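Local coordinates for AvmM (Streptomyces sp. NBRC 109436, PDB 7FE6), which catalyses the macrocyclization step of alchivemycin A biosynthesis through dehydration and Michael-type addition, at the interface of chains A and B. Residues are numbered along the deposited sequence; one frame, centred on the assembly and turned at random. Chains: chain A/B, AvmM.

The interface of chains A and B. Residues chain A 195-197; chain B 40, 80, 141-143.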
loop_
_atom_site.group_PDB
_atom_site.type_symbol
_atom_site.label_atom_id
_atom_site.label_comp_id
_atom_site.label_asym_id
_atom_site.label_seq_id
_atom_site.Cartn_x
_atom_site.Cartn_y
_atom_site.Cartn_z
ATOM N N SER A 195 -3.655 15.442 20.864
ATOM C CA SER A 195 -4.545 14.431 21.401
ATOM C C SER A 195 -5.998 14.864 21.256
ATOM O O SER A 195 -6.366 15.987 21.605
ATOM C CB SER A 195 -4.207 14.168 22.861
ATOM O OG SER A 195 -5.035 13.161 23.392
ATOM N N LEU A 196 -6.817 13.979 20.689
ATOM C CA LEU A 196 -8.243 14.237 20.597
ATOM C C LEU A 196 -8.939 14.023 21.930
ATOM O O LEU A 196 -10.075 14.485 22.109
ATOM C CB LEU A 196 -8.875 13.344 19.532
ATOM C CG LEU A 196 -8.324 13.534 18.114
ATOM C CD1 LEU A 196 -9.033 12.603 17.099
ATOM C CD2 LEU A 196 -8.400 14.992 17.713
ATOM N N TYR A 197 -8.307 13.292 22.843
ATOM C CA TYR A 197 -8.880 13.083 24.158
ATOM C C TYR A 197 -8.091 13.836 25.204
ATOM O O TYR A 197 -8.606 14.003 26.313
ATOM C CB TYR A 197 -8.951 11.597 24.516
ATOM C CG TYR A 197 -10.047 10.883 23.777
ATOM C CD1 TYR A 197 -11.352 10.891 24.243
ATOM C CD2 TYR A 197 -9.769 10.185 22.583
ATOM C CE1 TYR A 197 -12.360 10.225 23.547
ATOM C CE2 TYR A 197 -10.762 9.527 21.877
ATOM C CZ TYR A 197 -12.051 9.546 22.361
ATOM O OH TYR A 197 -13.033 8.879 21.660
ATOM N N THR B 40 -4.255 9.318 19.728
ATOM C CA THR B 40 -4.633 9.911 18.449
ATOM C C THR B 40 -3.552 9.634 17.421
ATOM O O THR B 40 -2.379 9.941 17.653
ATOM C CB THR B 40 -4.856 11.419 18.559
ATOM O OG1 THR B 40 -5.941 11.685 19.446
ATOM C CG2 THR B 40 -5.178 12.019 17.194
ATOM N N PHE B 80 -11.488 13.379 12.781
ATOM C CA PHE B 80 -11.332 14.661 12.108
ATOM C C PHE B 80 -10.660 14.427 10.769
ATOM O O PHE B 80 -9.838 13.507 10.617
ATOM C CB PHE B 80 -10.471 15.643 12.919
ATOM C CG PHE B 80 -11.150 16.214 14.122
ATOM C CD1 PHE B 80 -11.358 15.437 15.259
ATOM C CD2 PHE B 80 -11.508 17.549 14.158
ATOM C CE1 PHE B 80 -11.973 15.969 16.392
ATOM C CE2 PHE B 80 -12.108 18.108 15.299
ATOM C CZ PHE B 80 -12.345 17.314 16.412
ATOM N N ARG B 141 -7.458 12.255 11.284
ATOM C CA ARG B 141 -7.059 12.102 12.676
ATOM C C ARG B 141 -8.110 11.277 13.397
ATOM O O ARG B 141 -9.296 11.617 13.371
ATOM C CB ARG B 141 -6.885 13.452 13.347
ATOM C CG ARG B 141 -5.635 14.116 12.918
ATOM C CD ARG B 141 -5.648 15.589 13.242
ATOM N NE ARG B 141 -4.380 16.175 12.844
ATOM C CZ ARG B 141 -4.188 17.470 12.653
ATOM N NH1 ARG B 141 -5.199 18.315 12.811
ATOM N NH2 ARG B 141 -2.997 17.911 12.286
ATOM N N LEU B 142 -7.667 10.196 14.034
ATOM C CA LEU B 142 -8.562 9.187 14.582
ATOM C C LEU B 142 -8.106 8.818 15.983
ATOM O O LEU B 142 -6.904 8.705 16.260
ATOM C CB LEU B 142 -8.635 7.945 13.678
ATOM C CG LEU B 142 -9.416 6.712 14.137
ATOM C CD1 LEU B 142 -10.918 7.019 14.495
ATOM C CD2 LEU B 142 -9.291 5.607 13.064
ATOM N N ALA B 143 -9.078 8.686 16.873
ATOM C CA ALA B 143 -8.792 8.279 18.234
ATOM C C ALA B 143 -9.999 7.497 18.729
ATOM O O ALA B 143 -11.133 7.908 18.493
ATOM C CB ALA B 143 -8.492 9.498 19.112
HETATM O O HOH W 1 -6.472 10.931 22.015
#
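The C-terminal loop of chain A, A:Ser195 to A:Tyr197, lies across three strands of chain B: the start of 40-49 (B:Thr40), 77-83 (B:Phe80) and the end of 135-144 (B:Arg141 to B:Ala143). The chain A tail reaches onto the sheet of its neighbour, and A:Leu196 supplies the bulk of chain A's share, with 76 Å² of its surface hidden by chain B. Its backbone N donates to the hydroxyl OG1 of B:Thr40 over 2.8 Å, nearly straight at 171° at the hydrogen. The threonine's first torsion (chi1 -63°) sets OG1 anti to its own carbonyl carbon, where it meets this N-H, while the methyl CG2 lies 3.6 Å from CG of A:Leu196. The two side chains cross at about a right angle. The threonine's two branches divide the work, OG1 on the N-H and CG2 on the isobutyl group. Polar contact continues through water 1, which lies 2.7 Å from OG1 of B:Thr40 and also pairs with the hydroxyl OG of A:Ser195 and the backbone N of A:Tyr197. A valine here would probably leave the N-H of A:Leu196 without its acceptor and cost water 1 its link to chain B. Beyond CG the leucine forks: CD1 packs 3.7 Å from CB of B:Ala143, and CD2 approaches the CD1-CE1 side of the B:Phe80 ring, 3.9 Å from CD1. The structure alone does not show whether this interface, which departs from exact two-fold symmetry, is the biological one. At the chain end, the phenol ring of A:Tyr197 meets B:Ala143 by its edge, CE2 standing 3.6 Å from the methyl CB.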